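Local coordinates for protein NAD nucleotidase (Haemophilus influenzae, PDB 3ZTV) that hydrolyses NAD to adenosine and nicotinamide riboside in the periplasm, acting as both a pyrophosphatase and a zinc-dependent 5'-nucleotidase, at residues 43-56 against 263-275. Sequence-based numbering, arbitrary orientation.
Sequences IGGFSAVNAKLNKL and EGWAYSAVVGDLG
Val271 and Ser268 bury more surface than any other residues of this contact, in which helix 46-56 packs at 20° to strand 270-275, on the mixed sheet of the calcineurin-like phosphoesterase domain, and against the turn before it. Val271 points at the helix: its CG1, held anti to the backbone N (chi1 167°), meets Leu53 CD2 at 3.7 Å and approaches Leu56 CD1 tip to tip at 4.2 Å, while the CG of Lys52 lies alongside. The Leu56 side chain also runs across that of Asp273, CD1 4.0 Å from OD2; the carboxylate is held by the Tyr60 hydroxyl (OD2) and by Arg288 (OD1). Ile18 and Leu16 of strand 11-18, a neighbour in the sheet, extend this apolar layer.

At the N-terminal end the contact turns polar. Ser268, within the type I' turn 266-269, accepts a bent hydrogen bond on OG from the N of Gly45, the N-cap residue (2.9 Å, 145°); OG is also hydrogen-bonded to the Tyr24 carbonyl. A water donates to Tyr267 O and takes a weak bond from the same Gly45 N. Val49 CG2 closes over the serine, 3.6 Å from Ser268 O, and Ile43 CD1 touches Ala269 CB at 3.9 Å and reaches the Trp265 ring obliquely. Gly44 CA lies 3.0 Å from Ser268 O. The Tyr267 backbone bonds to that of the zinc ligand Asp20, so a hydrophobic helix-on-sheet seam continues into a polar clasp that ties the N-cap to a turn near the metal site.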
loop_
_atom_site.group_PDB
_atom_site.type_symbol
_atom_site.label_atom_id
_atom_site.label_comp_id
_atom_site.label_asym_id
_atom_site.label_seq_id
_atom_site.Cartn_x
_atom_site.Cartn_y
_atom_site.Cartn_z
ATOM N N ILE A 43 -33.051 23.562 8.285
ATOM C CA ILE A 43 -31.641 23.913 8.114
ATOM C C ILE A 43 -31.176 23.657 6.691
ATOM O O ILE A 43 -31.762 22.863 5.954
ATOM C CB ILE A 43 -30.714 23.119 9.066
ATOM C CG1 ILE A 43 -30.986 21.612 8.986
ATOM C CG2 ILE A 43 -30.858 23.612 10.498
ATOM C CD1 ILE A 43 -29.907 20.751 9.644
ATOM N N GLY A 44 -30.128 24.367 6.297
ATOM C CA GLY A 44 -29.426 24.045 5.076
ATOM C C GLY A 44 -30.039 24.560 3.792
ATOM O O GLY A 44 -30.755 25.567 3.776
ATOM N N GLY A 45 -29.750 23.850 2.707
ATOM C CA GLY A 45 -30.126 24.279 1.373
ATOM C C GLY A 45 -28.999 25.060 0.722
ATOM O O GLY A 45 -28.239 25.759 1.401
ATOM N N PHE A 46 -28.875 24.934 -0.594
ATOM C CA PHE A 46 -27.754 25.556 -1.284
ATOM C C PHE A 46 -27.867 27.070 -1.434
ATOM O O PHE A 46 -26.854 27.735 -1.630
ATOM C CB PHE A 46 -27.461 24.886 -2.631
ATOM C CG PHE A 46 -26.018 24.482 -2.789
ATOM C CD1 PHE A 46 -25.072 25.399 -3.228
ATOM C CD2 PHE A 46 -25.606 23.193 -2.483
ATOM C CE1 PHE A 46 -23.748 25.040 -3.364
ATOM C CE2 PHE A 46 -24.270 22.831 -2.616
ATOM C CZ PHE A 46 -23.346 23.756 -3.063
ATOM N N SER A 47 -29.072 27.631 -1.346
ATOM C CA SER A 47 -29.179 29.085 -1.380
ATOM C C SER A 47 -28.482 29.685 -0.159
ATOM O O SER A 47 -27.723 30.655 -0.283
ATOM C CB SER A 47 -30.636 29.529 -1.439
ATOM O OG SER A 47 -30.713 30.945 -1.481
ATOM N N ALA A 48 -28.731 29.114 1.018
ATOM C CA ALA A 48 -28.045 29.543 2.235
ATOM C C ALA A 48 -26.537 29.303 2.142
ATOM O O ALA A 48 -25.752 30.153 2.562
ATOM C CB ALA A 48 -28.630 28.843 3.453
ATOM N N VAL A 49 -26.122 28.154 1.607
ATOM C CA VAL A 49 -24.691 27.860 1.461
ATOM C C VAL A 49 -24.004 28.952 0.646
ATOM O O VAL A 49 -23.005 29.546 1.086
ATOM C CB VAL A 49 -24.428 26.480 0.804
ATOM C CG1 VAL A 49 -22.988 26.369 0.354
ATOM C CG2 VAL A 49 -24.760 25.358 1.773
ATOM N N ASN A 50 -24.531 29.223 -0.541
ATOM C CA ASN A 50 -23.888 30.195 -1.410
ATOM C C ASN A 50 -23.923 31.615 -0.850
ATOM O O ASN A 50 -22.939 32.353 -0.958
ATOM C CB ASN A 50 -24.452 30.117 -2.831
ATOM C CG ASN A 50 -23.944 28.892 -3.591
ATOM O OD1 ASN A 50 -22.971 28.253 -3.192
ATOM N ND2 ASN A 50 -24.606 28.568 -4.695
ATOM N N ALA A 51 -25.041 31.990 -0.243
ATOM C CA ALA A 51 -25.139 33.303 0.392
ATOM C C ALA A 51 -24.095 33.454 1.495
ATOM O O ALA A 51 -23.416 34.479 1.587
ATOM C CB ALA A 51 -26.542 33.526 0.951
ATOM N N LYS A 52 -23.972 32.448 2.348
ATOM C CA LYS A 52 -23.011 32.519 3.443
ATOM C C LYS A 52 -21.560 32.520 2.949
ATOM O O LYS A 52 -20.731 33.300 3.438
ATOM C CB LYS A 52 -23.252 31.399 4.466
ATOM C CG LYS A 52 -22.333 31.465 5.683
ATOM C CD LYS A 52 -22.973 32.152 6.877
ATOM C CE LYS A 52 -23.167 33.639 6.660
ATOM N NZ LYS A 52 -23.498 34.351 7.945
ATOM N N LEU A 53 -21.240 31.658 1.988
ATOM C CA LEU A 53 -19.906 31.664 1.389
ATOM C C LEU A 53 -19.599 33.029 0.765
ATOM O O LEU A 53 -18.498 33.562 0.939
ATOM C CB LEU A 53 -19.763 30.553 0.341
ATOM C CG LEU A 53 -19.700 29.113 0.851
ATOM C CD1 LEU A 53 -19.753 28.147 -0.335
ATOM C CD2 LEU A 53 -18.463 28.872 1.696
ATOM N N ASN A 54 -20.568 33.604 0.056
ATOM C CA ASN A 54 -20.355 34.886 -0.593
ATOM C C ASN A 54 -20.075 35.985 0.418
ATOM O O ASN A 54 -19.180 36.806 0.219
ATOM C CB ASN A 54 -21.553 35.268 -1.470
ATOM C CG ASN A 54 -21.598 34.482 -2.771
ATOM O OD1 ASN A 54 -20.615 33.849 -3.149
ATOM N ND2 ASN A 54 -22.732 34.536 -3.468
ATOM N N LYS A 55 -20.832 36.007 1.504
ATOM C CA LYS A 55 -20.633 37.037 2.511
ATOM C C LYS A 55 -19.324 36.855 3.272
ATOM O O LYS A 55 -18.617 37.828 3.543
ATOM C CB LYS A 55 -21.822 37.085 3.467
ATOM C CG LYS A 55 -23.063 37.655 2.818
ATOM C CD LYS A 55 -24.199 37.815 3.800
ATOM C CE LYS A 55 -24.945 36.509 4.002
ATOM N NZ LYS A 55 -26.241 36.730 4.716
ATOM N N LEU A 56 -18.986 35.618 3.620
ATOM C CA LEU A 56 -17.760 35.386 4.388
ATOM C C LEU A 56 -16.504 35.628 3.561
ATOM O O LEU A 56 -15.534 36.214 4.052
ATOM C CB LEU A 56 -17.736 33.989 5.010
ATOM C CG LEU A 56 -18.810 33.727 6.071
ATOM C CD1 LEU A 56 -18.719 32.283 6.573
ATOM C CD2 LEU A 56 -18.712 34.723 7.236
ATOM N N GLU A 263 -14.446 18.563 9.638
ATOM C CA GLU A 263 -15.523 18.271 8.691
ATOM C C GLU A 263 -16.656 19.273 8.940
ATOM O O GLU A 263 -16.664 19.975 9.974
ATOM C CB GLU A 263 -16.018 16.835 8.891
ATOM C CG GLU A 263 -16.894 16.290 7.777
ATOM C CD GLU A 263 -17.074 14.787 7.841
ATOM O OE1 GLU A 263 -16.931 14.188 8.920
ATOM O OE2 GLU A 263 -17.362 14.183 6.791
ATOM N N GLY A 264 -17.606 19.331 8.004
ATOM C CA GLY A 264 -18.720 20.268 8.060
ATOM C C GLY A 264 -20.085 19.592 8.020
ATOM O O GLY A 264 -20.983 19.998 7.270
ATOM N N TRP A 265 -20.255 18.568 8.849
ATOM C CA TRP A 265 -21.535 17.855 8.940
ATOM C C TRP A 265 -21.901 17.277 7.564
ATOM O O TRP A 265 -21.064 16.599 6.957
ATOM C CB TRP A 265 -22.626 18.770 9.528
ATOM C CG TRP A 265 -23.726 18.048 10.275
ATOM C CD1 TRP A 265 -23.811 16.710 10.527
ATOM C CD2 TRP A 265 -24.880 18.646 10.883
ATOM N NE1 TRP A 265 -24.955 16.436 11.246
ATOM C CE2 TRP A 265 -25.625 17.608 11.480
ATOM C CE3 TRP A 265 -25.351 19.960 10.986
ATOM C CZ2 TRP A 265 -26.829 17.844 12.157
ATOM C CZ3 TRP A 265 -26.535 20.192 11.654
ATOM C CH2 TRP A 265 -27.268 19.137 12.224
ATOM N N ALA A 266 -23.114 17.516 7.064
ATOM C CA ALA A 266 -23.518 17.052 5.737
ATOM C C ALA A 266 -24.798 17.753 5.300
ATOM O O ALA A 266 -25.360 18.565 6.041
ATOM C CB ALA A 266 -23.714 15.532 5.738
ATOM N N TYR A 267 -25.244 17.428 4.085
ATOM C CA TYR A 267 -26.577 17.799 3.576
ATOM C C TYR A 267 -26.825 19.313 3.576
ATOM O O TYR A 267 -27.902 19.786 3.974
ATOM C CB TYR A 267 -27.697 17.055 4.326
ATOM C CG TYR A 267 -27.641 15.539 4.254
ATOM C CD1 TYR A 267 -26.838 14.880 3.327
ATOM C CD2 TYR A 267 -28.410 14.764 5.112
ATOM C CE1 TYR A 267 -26.791 13.486 3.272
ATOM C CE2 TYR A 267 -28.382 13.378 5.053
ATOM C CZ TYR A 267 -27.565 12.745 4.130
ATOM O OH TYR A 267 -27.515 11.366 4.067
ATOM N N SER A 268 -25.824 20.053 3.107
ATOM C CA SER A 268 -25.838 21.516 2.980
ATOM C C SER A 268 -26.152 22.279 4.274
ATOM O O SER A 268 -26.612 23.411 4.215
ATOM C CB SER A 268 -26.696 21.998 1.783
ATOM O OG SER A 268 -28.051 21.597 1.867
ATOM N N ALA A 269 -25.832 21.697 5.432
ATOM C CA ALA A 269 -26.245 22.293 6.711
ATOM C C ALA A 269 -25.255 23.283 7.309
ATOM O O ALA A 269 -25.665 24.135 8.106
ATOM C CB ALA A 269 -26.541 21.203 7.730
ATOM N N VAL A 270 -23.979 23.176 6.923
ATOM C CA VAL A 270 -22.909 23.910 7.607
ATOM C C VAL A 270 -21.916 24.490 6.625
ATOM O O VAL A 270 -21.544 23.832 5.642
ATOM C CB VAL A 270 -22.141 22.978 8.603
ATOM C CG1 VAL A 270 -20.776 23.565 9.021
ATOM C CG2 VAL A 270 -23.000 22.700 9.826
ATOM N N VAL A 271 -21.484 25.718 6.896
ATOM C CA VAL A 271 -20.283 26.263 6.280
ATOM C C VAL A 271 -19.213 26.343 7.366
ATOM O O VAL A 271 -19.390 27.059 8.358
ATOM C CB VAL A 271 -20.536 27.648 5.652
ATOM C CG1 VAL A 271 -19.211 28.337 5.306
ATOM C CG2 VAL A 271 -21.422 27.525 4.414
ATOM N N GLY A 272 -18.126 25.592 7.193
ATOM C CA GLY A 272 -17.010 25.670 8.124
ATOM C C GLY A 272 -16.127 26.859 7.788
ATOM O O GLY A 272 -15.914 27.179 6.625
ATOM N N ASP A 273 -15.596 27.493 8.826
ATOM C CA ASP A 273 -14.886 28.774 8.724
ATOM C C ASP A 273 -13.667 28.691 9.656
ATOM O O ASP A 273 -13.810 28.752 10.880
ATOM C CB ASP A 273 -15.895 29.841 9.182
ATOM C CG ASP A 273 -15.323 31.248 9.316
ATOM O OD1 ASP A 273 -14.122 31.478 9.098
ATOM O OD2 ASP A 273 -16.133 32.143 9.669
ATOM N N LEU A 274 -12.483 28.470 9.076
ATOM C CA LEU A 274 -11.240 28.287 9.830
ATOM C C LEU A 274 -10.195 29.285 9.351
ATOM O O LEU A 274 -9.730 29.210 8.216
ATOM C CB LEU A 274 -10.706 26.844 9.703
ATOM C CG LEU A 274 -9.566 26.483 10.666
ATOM C CD1 LEU A 274 -10.140 26.310 12.060
ATOM C CD2 LEU A 274 -8.827 25.219 10.232
ATOM N N GLY A 275 -9.824 30.209 10.230
ATOM C CA GLY A 275 -8.747 31.144 9.952
ATOM C C GLY A 275 -7.433 30.539 10.396
ATOM O O GLY A 275 -7.298 30.069 11.533
HETATM O O HOH W 1 -30.528 20.758 3.246
#